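PDB 6XJ9: agarase from Pseudoalteromonas fuliginea, which probably hydrolyses the beta-1,4 linkages of agarose as a glycoside hydrolase of family 50. Local coordinates for residues N262-G267 against L292-G297; K376-R381 against H391-S396; S520-V525 against V585-L590. All coordinates share one frame; numbering follows the deposited sequence.

Contact 1. Residues N262-G267 against L292-G297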
ATOM      1  N   ASN A 262       1.795  19.275 -19.132  1.00 26.20           N
ATOM      2  CA  ASN A 262       2.445  20.047 -18.080  1.00 25.48           C
ATOM      3  C   ASN A 262       3.941  19.707 -17.940  1.00 24.55           C
ATOM      4  O   ASN A 262       4.620  20.231 -17.054  1.00 24.78           O
ATOM      5  CB  ASN A 262       1.666  19.939 -16.760  1.00 25.63           C
ATOM      6  CG  ASN A 262       1.831  18.594 -16.075  1.00 25.30           C
ATOM      7  OD1 ASN A 262       2.487  17.708 -16.600  1.00 24.00           O
ATOM      8  ND2 ASN A 262       1.214  18.412 -14.918  1.00 25.17           N
ATOM      9  N   ARG A 263       4.473  18.844 -18.812  1.00 24.01           N
ATOM     10  CA  ARG A 263       5.906  18.564 -18.819  1.00 24.48           C
ATOM     11  C   ARG A 263       6.469  18.878 -20.203  1.00 24.77           C
ATOM     12  O   ARG A 263       5.862  18.524 -21.204  1.00 23.48           O
ATOM     13  CB  ARG A 263       6.190  17.102 -18.434  1.00 22.68           C
ATOM     14  CG  ARG A 263       5.901  16.766 -16.977  1.00 23.99           C
ATOM     15  CD  ARG A 263       6.858  17.439 -16.001  1.00 23.59           C
ATOM     16  NE  ARG A 263       6.565  17.123 -14.608  1.00 23.60           N
ATOM     17  CZ  ARG A 263       5.652  17.750 -13.871  1.00 23.42           C
ATOM     18  NH1 ARG A 263       4.928  18.726 -14.396  1.00 22.58           N
ATOM     19  NH2 ARG A 263       5.466  17.407 -12.612  1.00 21.56           N
ATOM     20  N   SER A 264       7.631  19.536 -20.247  1.00 23.31           N
ATOM     21  CA  SER A 264       8.268  19.868 -21.514  1.00 24.34           C
ATOM     22  C   SER A 264       8.877  18.606 -22.120  1.00 23.71           C
ATOM     23  O   SER A 264       8.963  17.579 -21.447  1.00 22.82           O
ATOM     24  CB  SER A 264       9.286  20.974 -21.356  1.00 25.38           C
ATOM     25  OG  SER A 264      10.408  20.537 -20.591  1.00 25.32           O
ATOM     26  N   ARG A 265       9.299  18.690 -23.390  1.00 23.22           N
ATOM     27  CA  ARG A 265       9.759  17.506 -24.106  1.00 23.80           C
ATOM     28  C   ARG A 265      10.946  16.853 -23.390  1.00 22.36           C
ATOM     29  O   ARG A 265      11.068  15.638 -23.412  1.00 23.54           O
ATOM     30  CB  ARG A 265      10.012  17.787 -25.594  1.00 25.27           C
ATOM     31  CG  ARG A 265      10.924  18.966 -25.904  1.00 25.93           C
ATOM     32  CD  ARG A 265      11.082  19.238 -27.399  1.00 27.39           C
ATOM     33  NE  ARG A 265      12.330  19.971 -27.592  1.00 30.73           N
ATOM     34  CZ  ARG A 265      12.934  20.210 -28.749  1.00 32.81           C
ATOM     35  NH1 ARG A 265      12.407  19.781 -29.886  1.00 33.40           N
ATOM     36  NH2 ARG A 265      14.082  20.866 -28.760  1.00 34.39           N
ATOM     37  N   PHE A 266      11.796  17.667 -22.748  1.00 23.16           N
ATOM     38  CA  PHE A 266      12.936  17.193 -21.976  1.00 23.90           C
ATOM     39  C   PHE A 266      12.562  16.942 -20.509  1.00 23.74           C
ATOM     40  O   PHE A 266      13.445  16.779 -19.672  1.00 24.68           O
ATOM     41  CB  PHE A 266      14.125  18.156 -22.102  1.00 22.77           C
ATOM     42  CG  PHE A 266      14.843  18.124 -23.428  1.00 25.01           C
ATOM     43  CD1 PHE A 266      15.769  17.134 -23.720  1.00 25.78           C
ATOM     44  CD2 PHE A 266      14.621  19.104 -24.384  1.00 26.25           C
ATOM     45  CE1 PHE A 266      16.446  17.109 -24.933  1.00 24.91           C
ATOM     46  CE2 PHE A 266      15.286  19.071 -25.603  1.00 27.35           C
ATOM     47  CZ  PHE A 266      16.197  18.077 -25.877  1.00 26.75           C
ATOM     48  N   GLY A 267      11.260  16.887 -20.191  1.00 24.71           N
ATOM     49  CA  GLY A 267      10.806  16.543 -18.846  1.00 22.93           C
ATOM     50  C   GLY A 267      10.871  17.708 -17.850  1.00 23.78           C
ATOM     51  O   GLY A 267      10.780  17.514 -16.636  1.00 21.63           O
ATOM     52  N   LEU A 292      18.083  22.653 -12.116  1.00 18.45           N
ATOM     53  CA  LEU A 292      18.663  22.467 -13.431  1.00 17.59           C
ATOM     54  C   LEU A 292      17.786  23.242 -14.398  1.00 17.28           C
ATOM     55  O   LEU A 292      16.714  23.715 -14.025  1.00 16.16           O
ATOM     56  CB  LEU A 292      18.738  20.979 -13.795  1.00 15.89           C
ATOM     57  CG  LEU A 292      19.710  20.137 -12.961  1.00 16.64           C
ATOM     58  CD1 LEU A 292      19.861  18.738 -13.560  1.00 15.24           C
ATOM     59  CD2 LEU A 292      21.071  20.814 -12.821  1.00 15.99           C
ATOM     60  N   VAL A 293      18.272  23.345 -15.635  1.00 18.26           N
ATOM     61  CA  VAL A 293      17.538  23.961 -16.720  1.00 18.81           C
ATOM     62  C   VAL A 293      17.702  23.029 -17.916  1.00 18.46           C
ATOM     63  O   VAL A 293      18.819  22.620 -18.219  1.00 17.40           O
ATOM     64  CB  VAL A 293      18.090  25.369 -17.019  1.00 18.92           C
ATOM     65  CG1 VAL A 293      17.308  26.091 -18.105  1.00 19.18           C
ATOM     66  CG2 VAL A 293      18.201  26.218 -15.765  1.00 19.19           C
ATOM     67  N   ASP A 294      16.581  22.689 -18.569  1.00 20.03           N
ATOM     68  CA  ASP A 294      16.608  21.788 -19.713  1.00 20.67           C
ATOM     69  C   ASP A 294      17.097  22.555 -20.946  1.00 20.80           C
ATOM     70  O   ASP A 294      17.204  23.781 -20.904  1.00 22.27           O
ATOM     71  CB  ASP A 294      15.280  21.021 -19.860  1.00 20.01           C
ATOM     72  CG  ASP A 294      14.172  21.738 -20.624  1.00 21.64           C
ATOM     73  OD1 ASP A 294      14.473  22.750 -21.302  1.00 22.79           O
ATOM     74  OD2 ASP A 294      13.012  21.258 -20.565  1.00 20.50           O
ATOM     75  N   PRO A 295      17.422  21.871 -22.071  1.00 21.09           N
ATOM     76  CA  PRO A 295      17.880  22.542 -23.290  1.00 21.04           C
ATOM     77  C   PRO A 295      17.018  23.677 -23.848  1.00 23.16           C
ATOM     78  O   PRO A 295      17.551  24.546 -24.536  1.00 22.96           O
ATOM     79  CB  PRO A 295      17.936  21.390 -24.297  1.00 20.52           C
ATOM     80  CG  PRO A 295      18.344  20.209 -23.430  1.00 20.34           C
ATOM     81  CD  PRO A 295      17.494  20.398 -22.187  1.00 21.22           C
ATOM     82  N   ASP A 296      15.710  23.644 -23.539  1.00 23.35           N
ATOM     83  CA  ASP A 296      14.699  24.581 -24.013  1.00 23.46           C
ATOM     84  C   ASP A 296      14.477  25.713 -23.007  1.00 24.17           C
ATOM     85  O   ASP A 296      13.722  26.645 -23.281  1.00 23.08           O
ATOM     86  CB  ASP A 296      13.380  23.856 -24.317  1.00 23.56           C
ATOM     87  CG  ASP A 296      13.500  22.846 -25.445  1.00 23.43           C
ATOM     88  OD1 ASP A 296      14.393  23.034 -26.299  1.00 23.16           O
ATOM     89  OD2 ASP A 296      12.690  21.893 -25.474  1.00 24.04           O
ATOM     90  N   GLY A 297      15.149  25.640 -21.854  1.00 25.06           N
ATOM     91  CA  GLY A 297      15.145  26.729 -20.882  1.00 25.53           C
ATOM     92  C   GLY A 297      14.106  26.573 -19.769  1.00 25.35           C
ATOM     93  O   GLY A 297      13.911  27.496 -18.974  1.00 26.24           O
TER
HETATM   94  O   HOH W   1      11.956  20.797 -22.970  1.00 30.15           O

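Contact 2. Residues K376-R381 against H391-S396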
ATOM      1  N   LYS A 376      20.551 -18.877 -23.807  1.00 26.59           N
ATOM      2  CA  LYS A 376      21.354 -17.740 -24.223  1.00 27.82           C
ATOM      3  C   LYS A 376      21.584 -16.798 -23.038  1.00 27.71           C
ATOM      4  O   LYS A 376      22.431 -15.913 -23.114  1.00 27.79           O
ATOM      5  CB  LYS A 376      20.727 -17.049 -25.439  1.00 28.04           C
ATOM      6  CG  LYS A 376      19.405 -16.339 -25.192  1.00 29.49           C
ATOM      7  CD  LYS A 376      19.001 -15.385 -26.316  1.00 31.72           C
ATOM      8  CE  LYS A 376      18.568 -16.085 -27.589  1.00 29.48           C
ATOM      9  NZ  LYS A 376      17.334 -16.882 -27.382  1.00 30.91           N
ATOM     10  N   HIS A 377      20.850 -17.017 -21.938  1.00 26.50           N
ATOM     11  CA  HIS A 377      20.964 -16.175 -20.756  1.00 26.83           C
ATOM     12  C   HIS A 377      22.047 -16.658 -19.796  1.00 25.90           C
ATOM     13  O   HIS A 377      22.219 -16.070 -18.734  1.00 27.20           O
ATOM     14  CB  HIS A 377      19.588 -15.923 -20.127  1.00 27.32           C
ATOM     15  CG  HIS A 377      18.641 -15.409 -21.154  1.00 26.88           C
ATOM     16  ND1 HIS A 377      18.877 -14.231 -21.828  1.00 25.82           N
ATOM     17  CD2 HIS A 377      17.532 -15.954 -21.699  1.00 26.86           C
ATOM     18  CE1 HIS A 377      17.920 -14.040 -22.710  1.00 28.77           C
ATOM     19  NE2 HIS A 377      17.084 -15.091 -22.657  1.00 27.07           N
ATOM     20  N   PHE A 378      22.780 -17.712 -20.174  1.00 25.89           N
ATOM     21  CA  PHE A 378      24.005 -18.042 -19.463  1.00 26.73           C
ATOM     22  C   PHE A 378      25.066 -16.993 -19.784  1.00 26.96           C
ATOM     23  O   PHE A 378      25.128 -16.476 -20.898  1.00 28.44           O
ATOM     24  CB  PHE A 378      24.522 -19.445 -19.812  1.00 27.79           C
ATOM     25  CG  PHE A 378      23.814 -20.600 -19.143  1.00 26.58           C
ATOM     26  CD1 PHE A 378      23.975 -20.850 -17.786  1.00 25.90           C
ATOM     27  CD2 PHE A 378      23.003 -21.455 -19.875  1.00 25.74           C
ATOM     28  CE1 PHE A 378      23.318 -21.908 -17.170  1.00 24.67           C
ATOM     29  CE2 PHE A 378      22.348 -22.514 -19.258  1.00 25.22           C
ATOM     30  CZ  PHE A 378      22.502 -22.737 -17.909  1.00 24.77           C
ATOM     31  N   GLY A 379      25.887 -16.677 -18.780  1.00 27.49           N
ATOM     32  CA  GLY A 379      27.033 -15.799 -18.952  1.00 26.93           C
ATOM     33  C   GLY A 379      28.223 -16.338 -18.170  1.00 27.97           C
ATOM     34  O   GLY A 379      28.246 -17.516 -17.825  1.00 26.65           O
ATOM     35  N   TYR A 380      29.199 -15.465 -17.906  1.00 28.57           N
ATOM     36  CA  TYR A 380      30.378 -15.833 -17.153  1.00 28.39           C
ATOM     37  C   TYR A 380      30.949 -14.612 -16.431  1.00 30.86           C
ATOM     38  O   TYR A 380      30.950 -13.506 -16.971  1.00 29.18           O
ATOM     39  CB  TYR A 380      31.438 -16.484 -18.046  1.00 28.49           C
ATOM     40  CG  TYR A 380      32.503 -17.176 -17.236  1.00 28.75           C
ATOM     41  CD1 TYR A 380      32.344 -18.489 -16.825  1.00 28.71           C
ATOM     42  CD2 TYR A 380      33.636 -16.493 -16.816  1.00 28.96           C
ATOM     43  CE1 TYR A 380      33.299 -19.123 -16.044  1.00 29.80           C
ATOM     44  CE2 TYR A 380      34.596 -17.103 -16.031  1.00 28.84           C
ATOM     45  CZ  TYR A 380      34.426 -18.423 -15.643  1.00 29.80           C
ATOM     46  OH  TYR A 380      35.362 -19.030 -14.870  1.00 30.08           O
ATOM     47  N   ARG A 381      31.453 -14.855 -15.216  1.00 31.71           N
ATOM     48  CA  ARG A 381      32.054 -13.837 -14.367  1.00 35.54           C
ATOM     49  C   ARG A 381      33.485 -14.238 -14.032  1.00 36.65           C
ATOM     50  O   ARG A 381      33.701 -15.266 -13.383  1.00 35.00           O
ATOM     51  CB  ARG A 381      31.277 -13.726 -13.053  1.00 37.99           C
ATOM     52  CG  ARG A 381      31.727 -12.569 -12.174  1.00 42.31           C
ATOM     53  CD  ARG A 381      30.749 -11.451 -12.447  1.00 44.98           C
ATOM     54  NE  ARG A 381      31.265 -10.106 -12.269  1.00 50.90           N
ATOM     55  CZ  ARG A 381      30.528  -9.007 -12.392  1.00 47.11           C
ATOM     56  NH1 ARG A 381      29.239  -9.100 -12.679  1.00 43.68           N
ATOM     57  NH2 ARG A 381      31.084  -7.822 -12.224  1.00 47.47           N
ATOM     58  N   HIS A 391      35.183 -17.231  -9.641  1.00 34.52           N
ATOM     59  CA  HIS A 391      34.744 -17.059 -11.011  1.00 32.58           C
ATOM     60  C   HIS A 391      33.773 -18.190 -11.332  1.00 32.43           C
ATOM     61  O   HIS A 391      33.752 -19.217 -10.652  1.00 35.02           O
ATOM     62  CB  HIS A 391      35.950 -17.075 -11.970  1.00 34.48           C
ATOM     63  CG  HIS A 391      37.014 -18.055 -11.589  1.00 37.82           C
ATOM     64  ND1 HIS A 391      36.840 -19.424 -11.697  1.00 40.25           N
ATOM     65  CD2 HIS A 391      38.264 -17.875 -11.103  1.00 39.62           C
ATOM     66  CE1 HIS A 391      37.934 -20.044 -11.291  1.00 40.20           C
ATOM     67  NE2 HIS A 391      38.822 -19.114 -10.916  1.00 37.99           N
ATOM     68  N   GLY A 392      32.971 -18.004 -12.378  1.00 31.56           N
ATOM     69  CA  GLY A 392      32.097 -19.082 -12.796  1.00 29.71           C
ATOM     70  C   GLY A 392      30.964 -18.608 -13.693  1.00 28.81           C
ATOM     71  O   GLY A 392      30.796 -17.414 -13.951  1.00 27.72           O
ATOM     72  N   GLU A 393      30.203 -19.599 -14.149  1.00 26.74           N
ATOM     73  CA  GLU A 393      29.013 -19.433 -14.957  1.00 25.30           C
ATOM     74  C   GLU A 393      27.992 -18.603 -14.191  1.00 24.87           C
ATOM     75  O   GLU A 393      27.862 -18.724 -12.971  1.00 23.95           O
ATOM     76  CB  GLU A 393      28.466 -20.828 -15.254  1.00 26.33           C
ATOM     77  CG  GLU A 393      27.137 -20.826 -15.971  1.00 27.50           C
ATOM     78  CD  GLU A 393      26.664 -22.242 -16.226  1.00 28.10           C
ATOM     79  OE1 GLU A 393      27.128 -22.836 -17.212  1.00 26.72           O
ATOM     80  OE2 GLU A 393      25.860 -22.748 -15.412  1.00 30.29           O
ATOM     81  N   THR A 394      27.271 -17.753 -14.930  1.00 23.47           N
ATOM     82  CA  THR A 394      26.161 -17.026 -14.339  1.00 23.34           C
ATOM     83  C   THR A 394      24.907 -17.345 -15.143  1.00 23.34           C
ATOM     84  O   THR A 394      25.005 -17.821 -16.271  1.00 26.83           O
ATOM     85  CB  THR A 394      26.465 -15.522 -14.282  1.00 23.65           C
ATOM     86  OG1 THR A 394      26.450 -15.071 -15.634  1.00 21.66           O
ATOM     87  CG2 THR A 394      27.812 -15.208 -13.658  1.00 24.43           C
ATOM     88  N   TYR A 395      23.742 -17.091 -14.550  1.00 23.53           N
ATOM     89  CA  TYR A 395      22.496 -17.073 -15.299  1.00 23.73           C
ATOM     90  C   TYR A 395      21.736 -15.800 -14.946  1.00 23.02           C
ATOM     91  O   TYR A 395      21.868 -15.315 -13.831  1.00 21.93           O
ATOM     92  CB  TYR A 395      21.655 -18.322 -15.032  1.00 21.81           C
ATOM     93  CG  TYR A 395      20.559 -18.505 -16.051  1.00 22.67           C
ATOM     94  CD1 TYR A 395      20.848 -18.754 -17.389  1.00 24.05           C
ATOM     95  CD2 TYR A 395      19.232 -18.395 -15.686  1.00 23.51           C
ATOM     96  CE1 TYR A 395      19.843 -18.890 -18.336  1.00 23.99           C
ATOM     97  CE2 TYR A 395      18.212 -18.561 -16.611  1.00 24.26           C
ATOM     98  CZ  TYR A 395      18.519 -18.804 -17.938  1.00 24.10           C
ATOM     99  OH  TYR A 395      17.495 -18.939 -18.823  1.00 24.58           O
ATOM    100  N   SER A 396      20.966 -15.272 -15.907  1.00 24.09           N
ATOM    101  CA  SER A 396      20.111 -14.113 -15.676  1.00 22.55           C
ATOM    102  C   SER A 396      18.630 -14.482 -15.799  1.00 23.90           C
ATOM    103  O   SER A 396      18.099 -14.572 -16.905  1.00 24.66           O
ATOM    104  CB  SER A 396      20.466 -12.984 -16.601  1.00 21.44           C
ATOM    105  OG  SER A 396      19.629 -11.865 -16.336  1.00 21.62           O
TER
HETATM  106  O   HOH W   2      24.199 -14.605 -17.052  1.00 26.77           O

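Contact 3. Residues S520-V525 against V585-L590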
ATOM      1  N   SER A 520      41.744   7.428   9.202  1.00 26.33           N
ATOM      2  CA  SER A 520      40.752   7.170   8.167  1.00 27.86           C
ATOM      3  C   SER A 520      40.619   8.376   7.235  1.00 26.12           C
ATOM      4  O   SER A 520      40.396   8.233   6.036  1.00 26.59           O
ATOM      5  CB  SER A 520      39.421   6.862   8.795  1.00 27.27           C
ATOM      6  OG  SER A 520      39.371   5.508   9.195  1.00 32.10           O
ATOM      7  N   HIS A 521      40.702   9.568   7.823  1.00 24.17           N
ATOM      8  CA  HIS A 521      40.457  10.808   7.118  1.00 24.31           C
ATOM      9  C   HIS A 521      41.633  11.115   6.197  1.00 23.52           C
ATOM     10  O   HIS A 521      41.449  11.389   5.010  1.00 22.17           O
ATOM     11  CB  HIS A 521      40.202  11.923   8.139  1.00 23.69           C
ATOM     12  CG  HIS A 521      39.732  13.209   7.545  1.00 22.16           C
ATOM     13  ND1 HIS A 521      39.009  14.127   8.278  1.00 23.00           N
ATOM     14  CD2 HIS A 521      39.902  13.747   6.320  1.00 21.78           C
ATOM     15  CE1 HIS A 521      38.728  15.167   7.522  1.00 22.70           C
ATOM     16  NE2 HIS A 521      39.272  14.959   6.316  1.00 21.72           N
ATOM     17  N   TYR A 522      42.844  11.048   6.758  1.00 23.29           N
ATOM     18  CA  TYR A 522      44.015  11.532   6.043  1.00 22.87           C
ATOM     19  C   TYR A 522      44.908  10.367   5.633  1.00 21.93           C
ATOM     20  O   TYR A 522      46.108  10.553   5.458  1.00 22.36           O
ATOM     21  CB  TYR A 522      44.758  12.581   6.882  1.00 22.99           C
ATOM     22  CG  TYR A 522      43.926  13.803   7.180  1.00 21.91           C
ATOM     23  CD1 TYR A 522      43.575  14.692   6.172  1.00 23.19           C
ATOM     24  CD2 TYR A 522      43.470  14.058   8.456  1.00 21.29           C
ATOM     25  CE1 TYR A 522      42.799  15.811   6.425  1.00 22.19           C
ATOM     26  CE2 TYR A 522      42.698  15.175   8.732  1.00 22.19           C
ATOM     27  CZ  TYR A 522      42.360  16.048   7.715  1.00 22.69           C
ATOM     28  OH  TYR A 522      41.590  17.135   7.991  1.00 24.22           O
ATOM     29  N   GLY A 523      44.306   9.186   5.445  1.00 20.97           N
ATOM     30  CA  GLY A 523      45.057   7.990   5.084  1.00 21.59           C
ATOM     31  C   GLY A 523      45.944   8.170   3.851  1.00 22.57           C
ATOM     32  O   GLY A 523      47.098   7.743   3.846  1.00 23.49           O
ATOM     33  N   ILE A 524      45.398   8.804   2.804  1.00 22.99           N
ATOM     34  CA  ILE A 524      46.109   9.008   1.551  1.00 23.84           C
ATOM     35  C   ILE A 524      47.351   9.855   1.822  1.00 24.03           C
ATOM     36  O   ILE A 524      48.405   9.616   1.240  1.00 26.45           O
ATOM     37  CB  ILE A 524      45.198   9.680   0.506  1.00 24.77           C
ATOM     38  CG1 ILE A 524      44.022   8.793   0.087  1.00 25.24           C
ATOM     39  CG2 ILE A 524      46.016  10.153  -0.699  1.00 26.81           C
ATOM     40  CD1 ILE A 524      44.427   7.602  -0.756  1.00 29.48           C
ATOM     41  N   VAL A 525      47.192  10.863   2.683  1.00 23.11           N
ATOM     42  CA  VAL A 525      48.255  11.800   3.018  1.00 23.26           C
ATOM     43  C   VAL A 525      49.304  11.051   3.837  1.00 23.26           C
ATOM     44  O   VAL A 525      50.466  11.008   3.452  1.00 23.94           O
ATOM     45  CB  VAL A 525      47.708  13.023   3.778  1.00 21.93           C
ATOM     46  CG1 VAL A 525      48.813  13.823   4.456  1.00 22.43           C
ATOM     47  CG2 VAL A 525      46.878  13.929   2.874  1.00 22.12           C
ATOM     48  N   VAL A 585      46.672  20.747   9.930  1.00 28.03           N
ATOM     49  CA  VAL A 585      46.388  21.848   9.020  1.00 28.69           C
ATOM     50  C   VAL A 585      47.082  21.558   7.687  1.00 28.49           C
ATOM     51  O   VAL A 585      46.513  21.783   6.615  1.00 28.48           O
ATOM     52  CB  VAL A 585      46.742  23.231   9.620  1.00 28.88           C
ATOM     53  CG1 VAL A 585      46.835  24.319   8.561  1.00 29.14           C
ATOM     54  CG2 VAL A 585      45.757  23.647  10.704  1.00 28.65           C
ATOM     55  N   ASP A 586      48.288  20.993   7.773  1.00 26.45           N
ATOM     56  CA  ASP A 586      49.060  20.570   6.615  1.00 26.35           C
ATOM     57  C   ASP A 586      48.425  19.343   5.950  1.00 25.70           C
ATOM     58  O   ASP A 586      48.425  19.246   4.722  1.00 25.48           O
ATOM     59  CB  ASP A 586      50.528  20.353   6.995  1.00 27.90           C
ATOM     60  CG  ASP A 586      51.141  21.600   7.617  1.00 30.45           C
ATOM     61  OD1 ASP A 586      50.829  22.687   7.130  1.00 34.36           O
ATOM     62  OD2 ASP A 586      51.878  21.476   8.615  1.00 30.09           O
ATOM     63  N   PHE A 587      47.909  18.408   6.759  1.00 24.00           N
ATOM     64  CA  PHE A 587      47.237  17.217   6.249  1.00 23.57           C
ATOM     65  C   PHE A 587      46.060  17.634   5.372  1.00 22.70           C
ATOM     66  O   PHE A 587      45.801  17.038   4.329  1.00 21.21           O
ATOM     67  CB  PHE A 587      46.831  16.280   7.394  1.00 24.43           C
ATOM     68  CG  PHE A 587      47.947  15.444   7.984  1.00 24.18           C
ATOM     69  CD1 PHE A 587      49.281  15.800   7.829  1.00 24.17           C
ATOM     70  CD2 PHE A 587      47.664  14.283   8.694  1.00 25.57           C
ATOM     71  CE1 PHE A 587      50.300  15.024   8.368  1.00 22.04           C
ATOM     72  CE2 PHE A 587      48.679  13.521   9.260  1.00 24.71           C
ATOM     73  CZ  PHE A 587      50.000  13.886   9.083  1.00 22.81           C
ATOM     74  N   SER A 588      45.373  18.691   5.812  1.00 23.41           N
ATOM     75  CA  SER A 588      44.231  19.257   5.119  1.00 22.79           C
ATOM     76  C   SER A 588      44.649  19.883   3.788  1.00 21.50           C
ATOM     77  O   SER A 588      43.939  19.745   2.795  1.00 20.26           O
ATOM     78  CB  SER A 588      43.546  20.245   6.008  1.00 23.54           C
ATOM     79  OG  SER A 588      42.178  20.336   5.663  1.00 27.58           O
ATOM     80  N   ILE A 589      45.799  20.570   3.786  1.00 20.13           N
ATOM     81  CA  ILE A 589      46.348  21.219   2.600  1.00 20.55           C
ATOM     82  C   ILE A 589      46.712  20.148   1.574  1.00 20.90           C
ATOM     83  O   ILE A 589      46.405  20.289   0.386  1.00 20.64           O
ATOM     84  CB  ILE A 589      47.553  22.113   2.980  1.00 20.57           C
ATOM     85  CG1 ILE A 589      47.096  23.445   3.596  1.00 22.52           C
ATOM     86  CG2 ILE A 589      48.489  22.335   1.801  1.00 19.45           C
ATOM     87  CD1 ILE A 589      48.220  24.272   4.206  1.00 23.36           C
ATOM     88  N   LEU A 590      47.318  19.059   2.065  1.00 19.70           N
ATOM     89  CA  LEU A 590      47.805  17.976   1.227  1.00 20.21           C
ATOM     90  C   LEU A 590      46.624  17.202   0.640  1.00 19.46           C
ATOM     91  O   LEU A 590      46.585  16.979  -0.572  1.00 20.99           O
ATOM     92  CB  LEU A 590      48.773  17.093   2.029  1.00 19.16           C
ATOM     93  CG  LEU A 590      50.062  17.777   2.500  1.00 20.63           C
ATOM     94  CD1 LEU A 590      51.015  16.791   3.181  1.00 21.45           C
ATOM     95  CD2 LEU A 590      50.767  18.488   1.358  1.00 20.26           C
TER

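Contact 1. Residues N262-G267 against L292-G297
Asp294 opens the contact: its OD2 accepts from Ser264 OG at 2.7 Å, met nearly end-on to the C-O bond, and a water that also takes the Phe266 N-H donates to the same oxygen. Asp294 OD1 accepts from Asp296 N at 2.7 Å in an Asx turn that overlaps the type I turn from Asp294 to Gly297. Pro295 sets its CB-CG-CD edge over Phe266, CG 3.7 Å from the ring centroid and only 4° off its normal, a CH-pi contact over the middle of the face. In Asp296, CG anti to the carbonyl carbon (chi1 -64°) carries the carboxylate toward Arg265, which grips it side-on: OD2 takes NE at 2.9 Å and OD1 takes NH2 at 3.3 Å, both through syn lone pairs, guanidinium and carboxylate planes 33° apart. OD2 also accepts from the bridging water and meets the Phe266 ring at its edge. Losing this carboxylate to an alanine is likely to leave Arg265 without its countercharge here and the water without one acceptor. The type I turn from Ser264 to Gly267, between helix 242-252 and strand 282-286, is tied through Arg263 and Gly267 to helix 745-763; the facing turn links antiparallel strands 289-293 and 299-305.

Contact 2. Residues K376-R381 against H391-S396
Tyr395 brings CD1 and CE1 against His377, CE1 standing 3.5 Å from His377 CB and CD1 3.3 Å from His377 O. Its CG is anti to the backbone N (chi1 -165°), which brings the end of the ring nearer the neighbouring segment. The same CD1 edge points at the face of Phe378 in an edge-to-face pair, with centroids 5.0 Å apart and planes at 58°; the phenol OH ends on Leu374 O. His377 in turn sends NE2 to Glu403 of helix 397-406, and its carbonyl takes the N-H of Ser396, the N-cap of that helix. Phe378 also has Glu393 beside it, OE2 lying 3.2 Å from CE1, although the carboxylate makes its polar bonds with Arg353, Tyr370 and Thr317. Strands 378-381 and 392-395 form an antiparallel beta hairpin at one border of a four-stranded sheet, with strand 315-320 on the far side of 392-395. Gly379 and Thr394 are a hydrogen-bonded pair, Gly379 N reaching Thr394 O at 2.9 Å, and so are Arg381 and Gly392. Gly379 lies close against Thr394 OG1, the atom that shares a water with His377 O. Tyr380 covers Gly392, whose carbonyl O lies 3.4 Å above one face of the ring. Beyond it the hydroxyl and His391 ND1 both turn to Asp320, OH to OD1 and ND1 to OD2.

Contact 3. Residues S520-V525 against V585-L590
Val525 pushes its two methyls into the groove between Phe587 and Leu590, one turn apart on helix 584-609. CG1 sits over the Phe587 ring, 4.2 Å from its centroid, while CG2 lies 3.8 Å from Leu590 CB. With CG1 anti to the backbone N (chi1 165°), it lies toward the Phe587 ring and Leu590 CD1, and CG2 toward the Phe587 carbonyl and Leu590 CB. Phe587 is the bump in the other direction. Its CB presses on the face of Tyr522, 3.9 Å from the ring centroid and 17° off the normal, and its ring turns an edge toward that same face in an offset edge-to-face pair, centroids 6.0 Å apart and planes at 66°. The Tyr522 ring is sandwiched, with His521 CD2 3.5 Å above the opposite face. The phenol OH and Ser588 OG both bond to Glu628, which also takes His521. Tyr522 occupies the break between helices 518-521 and 523-529, serving as N-cap residue of the second, so the contact sets this break against the start of the long helix 584-609. Helix 537-550 closes over Leu590 through Phe542 and Met546, and Leu529 of helix 523-529 touches both Phe587 and Leu590.

How the contacts relate
The three contacts follow one another along the chain without overlapping, and none touches another. The centres of contacts 1 and 2 are 40 Å apart and their nearest atoms about 29 Å. For contacts 1 and 3 the centres are 42 Å apart and the nearest atoms about 27 Å. For contacts 2 and 3 the centres are 43 Å apart and the nearest atoms about 23 Å. Contact 1 lies at a turn of the mixed seven-stranded sheet, contact 2 on the outer hairpin of a separate four-stranded antiparallel sheet, and contact 3 in a mainly helical region. They are thus separate local contacts in different parts of the fold, each buried, with no shared residues.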